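Local coordinates for protein glucosamine-6-phosphate deaminase (Bacillus subtilis, PDB 2BKX) that belongs to the glucosamine-6-phosphate isomerase/6-phosphogluconolactonase family of Rossmann-like alpha/beta proteins and holds fructose-6-phosphate in a pocket beside its central sheet, at residues D29-L34 / T62-D67; D125-L130 / S189-L194; L195-K200 / V231-E236. All blocks are in the same frame, centred on the assembly; numbering follows the deposited sequence.

Interaction 1 (D29-L34 / T62-D67); sequences DAVLGL and TTVNLD. With F6R (fructose -6-phosphate), chain C.
Leu34 lays its CD1 methyl against Thr63, 3.7 Å from Thr63 CG2, which stands anti to the carbonyl carbon, beside the backbone N; the two side chains cross at a slant on one face of a parallel pair of strands. On that same face Asn65 ND2 comes within 3.7 Å of Leu34 CB. The other face belongs to Val31, Thr62 and Val64, with Val31 and Thr62 running side by side. Between the two faces runs the ladder: Thr62 N gives a nearly straight bond to Ala30 O (177°), Leu32 N and Leu34 N turn to Thr62 O and Val64 O, and Val64 N reaches Leu32 O. The last rung, Leu66 N to Leu34 O, carries the pairing past Asn65 toward the ligand. There, in the modelled conformer of Asp67, one of two, OD2 accepts from O1 of fructose-6-phosphate at 2.9 Å. Thr63 OG1 is hydrogen-bonded to His99 and Thr62 OG1 to Arg98. The two strands and helix 41-53 form a beta-alpha-beta unit. Around it, strand 128-131 borders 31-34, strand 99-100 borders 62-69, helix 9-26 packs on Leu32 and helix 80-89 on Leu34.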
loop_
_atom_site.group_PDB
_atom_site.type_symbol
_atom_site.label_atom_id
_atom_site.label_comp_id
_atom_site.label_asym_id
_atom_site.label_seq_id
_atom_site.Cartn_x
_atom_site.Cartn_y
_atom_site.Cartn_z
ATOM N N ASP A 29 -12.348 -12.292 -10.138
ATOM C CA ASP A 29 -12.073 -12.794 -8.807
ATOM C C ASP A 29 -10.630 -12.506 -8.352
ATOM O O ASP A 29 -10.059 -13.197 -7.487
ATOM C CB ASP A 29 -12.415 -14.267 -8.732
ATOM C CG ASP A 29 -11.520 -15.119 -9.589
ATOM O OD1 ASP A 29 -10.992 -14.606 -10.583
ATOM O OD2 ASP A 29 -11.383 -16.325 -9.304
ATOM N N ALA A 30 -10.073 -11.438 -8.900
ATOM C CA ALA A 30 -8.740 -11.009 -8.511
ATOM C C ALA A 30 -8.678 -10.685 -7.049
ATOM O O ALA A 30 -9.668 -10.290 -6.441
ATOM C CB ALA A 30 -8.286 -9.829 -9.294
ATOM N N VAL A 31 -7.491 -10.887 -6.495
ATOM C CA VAL A 31 -7.122 -10.489 -5.172
ATOM C C VAL A 31 -6.235 -9.246 -5.316
ATOM O O VAL A 31 -5.142 -9.329 -5.882
ATOM C CB VAL A 31 -6.341 -11.607 -4.427
ATOM C CG1 VAL A 31 -5.972 -11.126 -3.033
ATOM C CG2 VAL A 31 -7.210 -12.878 -4.355
ATOM N N LEU A 32 -6.713 -8.118 -4.811
ATOM C CA LEU A 32 -5.966 -6.878 -4.914
ATOM C C LEU A 32 -5.337 -6.574 -3.573
ATOM O O LEU A 32 -6.027 -6.506 -2.554
ATOM C CB LEU A 32 -6.883 -5.685 -5.272
ATOM C CG LEU A 32 -7.887 -5.859 -6.410
ATOM C CD1 LEU A 32 -8.699 -4.578 -6.510
ATOM C CD2 LEU A 32 -7.188 -6.213 -7.708
ATOM N N GLY A 33 -4.039 -6.310 -3.582
ATOM C CA GLY A 33 -3.358 -5.777 -2.421
ATOM C C GLY A 33 -3.421 -4.279 -2.461
ATOM O O GLY A 33 -3.069 -3.703 -3.490
ATOM N N LEU A 34 -3.853 -3.639 -1.362
ATOM C CA LEU A 34 -4.155 -2.220 -1.374
ATOM C C LEU A 34 -3.365 -1.495 -0.288
ATOM O O LEU A 34 -2.877 -2.099 0.663
ATOM C CB LEU A 34 -5.665 -2.006 -1.188
ATOM C CG LEU A 34 -6.509 -2.583 -2.341
ATOM C CD1 LEU A 34 -7.985 -2.334 -2.003
ATOM C CD2 LEU A 34 -6.164 -1.977 -3.695
ATOM N N THR A 62 -11.564 -9.669 -4.243
ATOM C CA THR A 62 -11.117 -9.764 -2.855
ATOM C C THR A 62 -9.999 -8.770 -2.673
ATOM O O THR A 62 -9.221 -8.581 -3.587
ATOM C CB THR A 62 -10.596 -11.193 -2.551
ATOM O OG1 THR A 62 -11.676 -12.123 -2.762
ATOM C CG2 THR A 62 -10.058 -11.312 -1.160
ATOM N N THR A 63 -9.905 -8.153 -1.489
ATOM C CA THR A 63 -8.764 -7.269 -1.216
ATOM C C THR A 63 -8.087 -7.584 0.095
ATOM O O THR A 63 -8.741 -8.037 1.060
ATOM C CB THR A 63 -9.187 -5.785 -1.249
ATOM O OG1 THR A 63 -10.033 -5.459 -0.146
ATOM C CG2 THR A 63 -9.932 -5.455 -2.524
ATOM N N VAL A 64 -6.772 -7.313 0.124
ATOM C CA VAL A 64 -5.978 -7.399 1.349
ATOM C C VAL A 64 -5.186 -6.092 1.450
ATOM O O VAL A 64 -4.593 -5.624 0.467
ATOM C CB VAL A 64 -5.037 -8.624 1.405
ATOM C CG1 VAL A 64 -5.869 -9.878 1.484
ATOM C CG2 VAL A 64 -4.134 -8.715 0.213
ATOM N N ASN A 65 -5.203 -5.488 2.637
ATOM C CA ASN A 65 -4.467 -4.264 2.853
ATOM C C ASN A 65 -3.103 -4.539 3.484
ATOM O O ASN A 65 -2.915 -5.517 4.215
ATOM C CB ASN A 65 -5.261 -3.278 3.719
ATOM C CG ASN A 65 -5.946 -2.229 2.900
ATOM O OD1 ASN A 65 -5.493 -1.035 2.864
ATOM N ND2 ASN A 65 -6.960 -2.620 2.198
ATOM N N LEU A 66 -2.167 -3.642 3.221
ATOM C CA LEU A 66 -0.816 -3.754 3.746
ATOM C C LEU A 66 -0.735 -3.722 5.245
ATOM O O LEU A 66 0.066 -4.433 5.851
ATOM C CB LEU A 66 0.062 -2.619 3.200
ATOM C CG LEU A 66 0.475 -2.696 1.749
ATOM C CD1 LEU A 66 1.039 -1.367 1.257
ATOM C CD2 LEU A 66 1.518 -3.773 1.547
ATOM N N ASP A 67 -1.504 -2.829 5.859
ATOM C CA ASP A 67 -1.191 -2.467 7.231
ATOM C C ASP A 67 -2.344 -1.872 7.999
ATOM O O ASP A 67 -3.378 -1.498 7.437
ATOM C CB ASP A 67 0.064 -1.559 7.292
ATOM C CG ASP A 67 0.134 -0.512 6.268
ATOM O OD1 ASP A 67 1.307 -0.303 5.873
ATOM O OD2 ASP A 67 -0.889 0.115 5.858
HETATM C C1 F6R C . 0.388 2.355 2.882
HETATM C C2 F6R C . 1.733 2.048 3.511
HETATM C C3 F6R C . 2.882 3.049 3.691
HETATM C C4 F6R C . 2.732 4.326 2.841
HETATM C C5 F6R C . 3.887 5.302 2.998
HETATM C C6 F6R C . 3.666 6.569 2.180
HETATM O O1 F6R C . -0.603 1.363 3.214
HETATM O O2 F6R C . 1.918 0.900 3.850
HETATM O O3 F6R C . 4.084 2.434 3.261
HETATM O O4 F6R C . 2.626 3.940 1.474
HETATM O O5 F6R C . 4.124 5.627 4.362
HETATM O O6 F6R C . 2.540 7.273 2.726
HETATM P P F6R C . 1.934 8.510 1.921
HETATM O O1P F6R C . 1.285 7.943 0.687
HETATM O O2P F6R C . 3.104 9.385 1.561
HETATM O O3P F6R C . 0.942 9.166 2.825
HETATM O O HOH W 1 -11.915 -12.712 -5.419
#

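Interaction 2 (D125-L130 / S189-L194); sequences DTDIQL and SSKRIL
Ile128 lies alongside Arg192, its CD1 methyl 4.1 Å from Arg192 CD, so that the aliphatic part of the arginine borders the isoleucine. CD1 also reaches Leu194 CB, two residues farther along the same segment. The contact joins neighbouring parallel strands of the Rossmann-like alpha/beta sheet, 128-131 and 193-197, together with the loops that lead into them. Backbone pairing starts before the strands proper, where Lys191 N donates to Thr126 O. Farther along, Gln129 N bonds to Arg192 O at 2.8 Å, and Leu194 N answers with an almost straight bond to Gln129 O (175°).

Ser190 reinforces this pairing from the loop. Its OG, anti to the backbone N (chi1 -174°), sits 2.7 Å from Thr126 OG1 and donates to Arg192 O, approaching from above the carbonyl plane. That oxygen therefore receives two donors, Ser190 OG from its own segment and Gln129 N from across the contact.

Toward the solvent, Asp127 and Lys191 lie side by side. Their salt bridge is long, 3.9 Å from Asp127 OD1 to Lys191 NZ, and the aspartate has other partners: OD1 pairs with Lys27 and OD2 accepts from Val31 N, tying the loop to strand 31-34. Water 2 donates to Ser189 O and, weakly, to Asp125 OD2. Helix 9-26 covers the face carrying Ile128 and Leu130, and strand 229-234 continues the sheet beyond Leu194. The side chain of Gln129 is bent at chi2, and its NE2 donates to O of the next residue, Leu130, over 2.9 Å and nearly straight.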
loop_
_atom_site.group_PDB
_atom_site.type_symbol
_atom_site.label_atom_id
_atom_site.label_comp_id
_atom_site.label_asym_id
_atom_site.label_seq_id
_atom_site.Cartn_x
_atom_site.Cartn_y
_atom_site.Cartn_z
ATOM N N ASP A 125 -2.376 -15.609 -2.757
ATOM C CA ASP A 125 -1.489 -14.445 -2.836
ATOM C C ASP A 125 -2.251 -13.345 -3.589
ATOM O O ASP A 125 -3.389 -13.558 -4.019
ATOM C CB ASP A 125 -0.149 -14.704 -3.564
ATOM C CG ASP A 125 0.530 -16.025 -3.192
ATOM O OD1 ASP A 125 0.677 -16.348 -1.991
ATOM O OD2 ASP A 125 0.985 -16.723 -4.140
ATOM N N THR A 126 -1.643 -12.165 -3.759
ATOM C CA THR A 126 -2.276 -11.099 -4.554
ATOM C C THR A 126 -1.990 -11.164 -6.071
ATOM O O THR A 126 -0.875 -11.561 -6.504
ATOM C CB THR A 126 -1.871 -9.734 -3.976
ATOM O OG1 THR A 126 -0.454 -9.567 -4.132
ATOM C CG2 THR A 126 -2.239 -9.651 -2.520
ATOM N N ASP A 127 -2.954 -10.728 -6.884
ATOM C CA ASP A 127 -2.799 -10.539 -8.304
ATOM C C ASP A 127 -2.080 -9.230 -8.648
ATOM O O ASP A 127 -1.377 -9.116 -9.658
ATOM C CB ASP A 127 -4.144 -10.622 -9.021
ATOM C CG ASP A 127 -4.688 -12.021 -9.001
ATOM O OD1 ASP A 127 -4.163 -12.818 -9.796
ATOM O OD2 ASP A 127 -5.573 -12.347 -8.142
ATOM N N ILE A 128 -2.337 -8.204 -7.829
ATOM C CA ILE A 128 -1.573 -6.970 -7.912
ATOM C C ILE A 128 -1.435 -6.429 -6.500
ATOM O O ILE A 128 -2.344 -6.616 -5.701
ATOM C CB ILE A 128 -2.221 -5.915 -8.832
ATOM C CG1 ILE A 128 -1.247 -4.767 -9.149
ATOM C CG2 ILE A 128 -3.549 -5.418 -8.239
ATOM C CD1 ILE A 128 -1.793 -3.852 -10.241
ATOM N N GLN A 129 -0.312 -5.768 -6.214
ATOM C CA GLN A 129 -0.114 -5.151 -4.898
ATOM C C GLN A 129 0.253 -3.695 -5.144
ATOM O O GLN A 129 1.313 -3.404 -5.707
ATOM C CB GLN A 129 0.982 -5.856 -4.109
ATOM C CG GLN A 129 1.296 -5.197 -2.778
ATOM C CD GLN A 129 0.159 -5.278 -1.797
ATOM O OE1 GLN A 129 -0.159 -6.375 -1.330
ATOM N NE2 GLN A 129 -0.430 -4.134 -1.423
ATOM N N LEU A 130 -0.641 -2.783 -4.727
ATOM C CA LEU A 130 -0.358 -1.364 -4.696
ATOM C C LEU A 130 0.521 -1.025 -3.477
ATOM O O LEU A 130 0.306 -1.532 -2.378
ATOM C CB LEU A 130 -1.659 -0.564 -4.628
ATOM C CG LEU A 130 -2.751 -0.571 -5.689
ATOM C CD1 LEU A 130 -3.827 0.499 -5.387
ATOM C CD2 LEU A 130 -2.161 -0.377 -6.994
ATOM N N SER A 189 5.581 -11.767 -2.873
ATOM C CA SER A 189 4.796 -12.875 -3.412
ATOM C C SER A 189 3.690 -12.457 -4.367
ATOM O O SER A 189 3.099 -13.308 -5.021
ATOM C CB SER A 189 4.250 -13.691 -2.259
ATOM O OG SER A 189 5.330 -14.325 -1.584
ATOM N N SER A 190 3.413 -11.163 -4.476
ATOM C CA SER A 190 2.405 -10.699 -5.400
ATOM C C SER A 190 2.805 -11.053 -6.818
ATOM O O SER A 190 4.002 -11.029 -7.165
ATOM C CB SER A 190 2.257 -9.204 -5.336
ATOM O OG SER A 190 1.170 -8.778 -6.156
ATOM N N LYS A 191 1.823 -11.257 -7.668
ATOM C CA LYS A 191 2.125 -11.474 -9.078
ATOM C C LYS A 191 2.658 -10.185 -9.746
ATOM O O LYS A 191 3.432 -10.243 -10.681
ATOM C CB LYS A 191 0.861 -11.947 -9.803
ATOM C CG LYS A 191 0.491 -13.401 -9.583
ATOM C CD LYS A 191 -0.728 -13.794 -10.487
ATOM C CE LYS A 191 -0.737 -15.271 -10.925
ATOM N NZ LYS A 191 -2.095 -15.652 -11.539
ATOM N N ARG A 192 2.209 -9.037 -9.283
ATOM C CA ARG A 192 2.475 -7.768 -9.945
ATOM C C ARG A 192 2.488 -6.672 -8.896
ATOM O O ARG A 192 1.584 -6.640 -8.060
ATOM C CB ARG A 192 1.382 -7.446 -10.971
ATOM C CG ARG A 192 1.652 -6.253 -11.793
ATOM C CD ARG A 192 0.600 -5.997 -12.833
ATOM N NE ARG A 192 1.005 -4.832 -13.624
ATOM C CZ ARG A 192 0.326 -4.351 -14.647
ATOM N NH1 ARG A 192 -0.817 -4.892 -15.003
ATOM N NH2 ARG A 192 0.803 -3.309 -15.301
ATOM N N ILE A 193 3.492 -5.794 -8.960
ATOM C CA ILE A 193 3.593 -4.697 -8.012
ATOM C C ILE A 193 3.426 -3.369 -8.730
ATOM O O ILE A 193 3.981 -3.186 -9.809
ATOM C CB ILE A 193 4.915 -4.773 -7.215
ATOM C CG1 ILE A 193 4.838 -6.034 -6.265
ATOM C CG2 ILE A 193 5.153 -3.514 -6.366
ATOM C CD1 ILE A 193 6.049 -6.431 -5.601
ATOM N N LEU A 194 2.653 -2.473 -8.127
ATOM C CA LEU A 194 2.442 -1.122 -8.645
ATOM C C LEU A 194 2.800 -0.150 -7.510
ATOM O O LEU A 194 2.055 -0.047 -6.538
ATOM C CB LEU A 194 0.984 -0.951 -9.098
ATOM C CG LEU A 194 0.608 0.451 -9.561
ATOM C CD1 LEU A 194 1.508 0.916 -10.679
ATOM C CD2 LEU A 194 -0.893 0.524 -9.946
HETATM O O HOH W 2 4.229 -16.033 -5.152
#

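Interaction 3 (L195-K200 / V231-E236); sequences LLISGK and VLIDRE
Asp234 and Ser198 meet through their side chains at the C-terminal end of the contact, and the polar contacts centre on this carboxylate. Ser198 OG donates to Asp234 OD2 over 2.6 Å, coming from above the carboxylate plane. The other oxygen, Asp234 OD1, accepts Gly199 N on its syn side at 3.0 Å, in a bond that is nearly straight (169°). Asp234 CG lies between its own backbone N and carbonyl carbon (chi1 73°), which helps place the group beside Ser198 and Gly199. OD1 also accepts from Ala237 N, so one carboxylate holds both Gly199 N and Ala237 N. The positive phi of Gly199 (95°) is one at which a side chain would press against the preceding carbonyl oxygen.

Backbone bonds hold the parallel strands themselves: Leu232 N to Leu195 O, Ile197 N to Leu232 O and Asp234 N to Ile197 O. Strands 193-197 and 229-234 are the two strands of a beta-alpha-beta unit whose helix is 203-211, and strand 2-6 pairs with strand 229-234 on its other edge.

Apolar contacts divide between the sheet faces. On one, Ile197 CD1 reaches Val231 CG1 at 3.8 Å, the two side chains crossing, while Leu195 CD2 lies 4.0 Å from the same methyl; helix 203-211 packs on Leu195, Ile197 and Ile233. On the other, Leu196 and Leu232 point the same way, with Leu196 CD2 3.7 Å from Leu232 CD1, under helix 9-26. Glu236 CB rests 3.8 Å from Gly199 CA.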
loop_
_atom_site.group_PDB
_atom_site.type_symbol
_atom_site.label_atom_id
_atom_site.label_comp_id
_atom_site.label_asym_id
_atom_site.label_seq_id
_atom_site.Cartn_x
_atom_site.Cartn_y
_atom_site.Cartn_z
ATOM N N LEU A 195 3.964 0.490 -7.645
ATOM C CA LEU A 195 4.496 1.423 -6.659
ATOM C C LEU A 195 4.215 2.840 -7.146
ATOM O O LEU A 195 4.607 3.225 -8.243
ATOM C CB LEU A 195 5.992 1.180 -6.426
ATOM C CG LEU A 195 6.724 2.201 -5.573
ATOM C CD1 LEU A 195 6.178 2.270 -4.173
ATOM C CD2 LEU A 195 8.194 1.867 -5.554
ATOM N N LEU A 196 3.536 3.617 -6.297
ATOM C CA LEU A 196 3.134 4.979 -6.607
ATOM C C LEU A 196 3.962 5.950 -5.752
ATOM O O LEU A 196 4.059 5.792 -4.553
ATOM C CB LEU A 196 1.659 5.182 -6.253
ATOM C CG LEU A 196 0.692 4.175 -6.853
ATOM C CD1 LEU A 196 -0.748 4.445 -6.424
ATOM C CD2 LEU A 196 0.826 4.141 -8.363
ATOM N N ILE A 197 4.485 6.989 -6.391
ATOM C CA ILE A 197 5.354 7.946 -5.716
ATOM C C ILE A 197 5.047 9.345 -6.209
ATOM O O ILE A 197 5.210 9.640 -7.408
ATOM C CB ILE A 197 6.844 7.649 -5.900
ATOM C CG1 ILE A 197 7.166 6.174 -5.677
ATOM C CG2 ILE A 197 7.627 8.497 -4.872
ATOM C CD1 ILE A 197 8.620 5.786 -5.893
ATOM N N SER A 198 4.696 10.217 -5.263
ATOM C CA SER A 198 4.286 11.579 -5.590
ATOM C C SER A 198 4.851 12.600 -4.603
ATOM O O SER A 198 4.825 12.401 -3.406
ATOM C CB SER A 198 2.735 11.691 -5.576
ATOM O OG SER A 198 2.316 13.027 -5.769
ATOM N N GLY A 199 5.333 13.706 -5.155
ATOM C CA GLY A 199 5.676 14.852 -4.344
ATOM C C GLY A 199 7.128 14.942 -3.937
ATOM O O GLY A 199 7.842 13.947 -3.857
ATOM N N LYS A 200 7.544 16.178 -3.629
ATOM C CA LYS A 200 8.935 16.480 -3.250
ATOM C C LYS A 200 9.442 15.718 -2.031
ATOM O O LYS A 200 10.647 15.414 -1.927
ATOM C CB LYS A 200 9.033 17.997 -3.012
ATOM C CG LYS A 200 10.373 18.543 -2.702
ATOM C CD LYS A 200 10.322 20.082 -2.774
ATOM C CE LYS A 200 11.307 20.725 -1.780
ATOM N NZ LYS A 200 10.752 22.020 -1.264
ATOM N N VAL A 231 6.620 1.368 -11.489
ATOM C CA VAL A 231 6.791 2.487 -10.562
ATOM C C VAL A 231 6.339 3.750 -11.272
ATOM O O VAL A 231 6.925 4.130 -12.302
ATOM C CB VAL A 231 8.262 2.657 -10.087
ATOM C CG1 VAL A 231 8.328 3.736 -9.046
ATOM C CG2 VAL A 231 8.870 1.355 -9.610
ATOM N N LEU A 232 5.314 4.402 -10.718
ATOM C CA LEU A 232 4.798 5.642 -11.271
ATOM C C LEU A 232 5.312 6.771 -10.411
ATOM O O LEU A 232 5.118 6.746 -9.191
ATOM C CB LEU A 232 3.277 5.641 -11.328
ATOM C CG LEU A 232 2.620 4.499 -12.079
ATOM C CD1 LEU A 232 1.100 4.703 -12.017
ATOM C CD2 LEU A 232 3.101 4.340 -13.485
ATOM N N ILE A 233 5.974 7.761 -11.037
ATOM C CA ILE A 233 6.624 8.837 -10.278
ATOM C C ILE A 233 6.219 10.154 -10.902
ATOM O O ILE A 233 6.448 10.342 -12.092
ATOM C CB ILE A 233 8.143 8.698 -10.347
ATOM C CG1 ILE A 233 8.588 7.271 -9.927
ATOM C CG2 ILE A 233 8.822 9.713 -9.455
ATOM C CD1 ILE A 233 10.081 6.946 -10.103
ATOM N N ASP A 234 5.636 11.052 -10.122
ATOM C CA ASP A 234 5.324 12.372 -10.668
ATOM C C ASP A 234 6.551 13.279 -10.719
ATOM O O ASP A 234 7.624 12.921 -10.250
ATOM C CB ASP A 234 4.098 12.997 -10.044
ATOM C CG ASP A 234 4.290 13.493 -8.646
ATOM O OD1 ASP A 234 5.433 13.584 -8.129
ATOM O OD2 ASP A 234 3.246 13.854 -8.054
ATOM N N ARG A 235 6.418 14.444 -11.356
ATOM C CA ARG A 235 7.571 15.323 -11.649
ATOM C C ARG A 235 8.278 15.746 -10.376
ATOM O O ARG A 235 9.489 15.748 -10.281
ATOM C CB ARG A 235 7.128 16.542 -12.474
ATOM C CG ARG A 235 6.554 16.154 -13.786
ATOM C CD ARG A 235 7.560 15.615 -14.767
ATOM N NE ARG A 235 6.916 14.794 -15.794
ATOM C CZ ARG A 235 7.509 14.334 -16.892
ATOM N NH1 ARG A 235 6.805 13.593 -17.750
ATOM N NH2 ARG A 235 8.794 14.588 -17.130
ATOM N N GLU A 236 7.524 16.076 -9.357
ATOM C CA GLU A 236 8.095 16.525 -8.112
ATOM C C GLU A 236 8.891 15.411 -7.431
ATOM O O GLU A 236 9.953 15.634 -6.852
ATOM C CB GLU A 236 6.986 17.054 -7.211
ATOM C CG GLU A 236 6.418 18.417 -7.665
ATOM C CD GLU A 236 5.648 18.361 -8.973
ATOM O OE1 GLU A 236 4.942 17.350 -9.218
ATOM O OE2 GLU A 236 5.733 19.338 -9.779
#

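A single sheet carries all three contacts. Interactions 1 and 2 meet through strands 31-34 and 128-131, where Gly33 N probably bonds to Ile128 O; interactions 2 and 3 share strand 193-197, and Leu194 CD1 packs on Leu232 CG. Interactions 1 and 3 do not touch and lie on opposite sides of the chain's centre, their own centres about 22 Å apart. All the touching residues of interaction 1 are buried, and it runs directly into the ligand pocket. Interaction 2 is partly buried, grading from packed leucines to charged and water-linked loops. Interaction 3 begins in buried apolar pairs and ends at a carboxylate. Thus parallel pairing recurs while side-chain chemistry follows position.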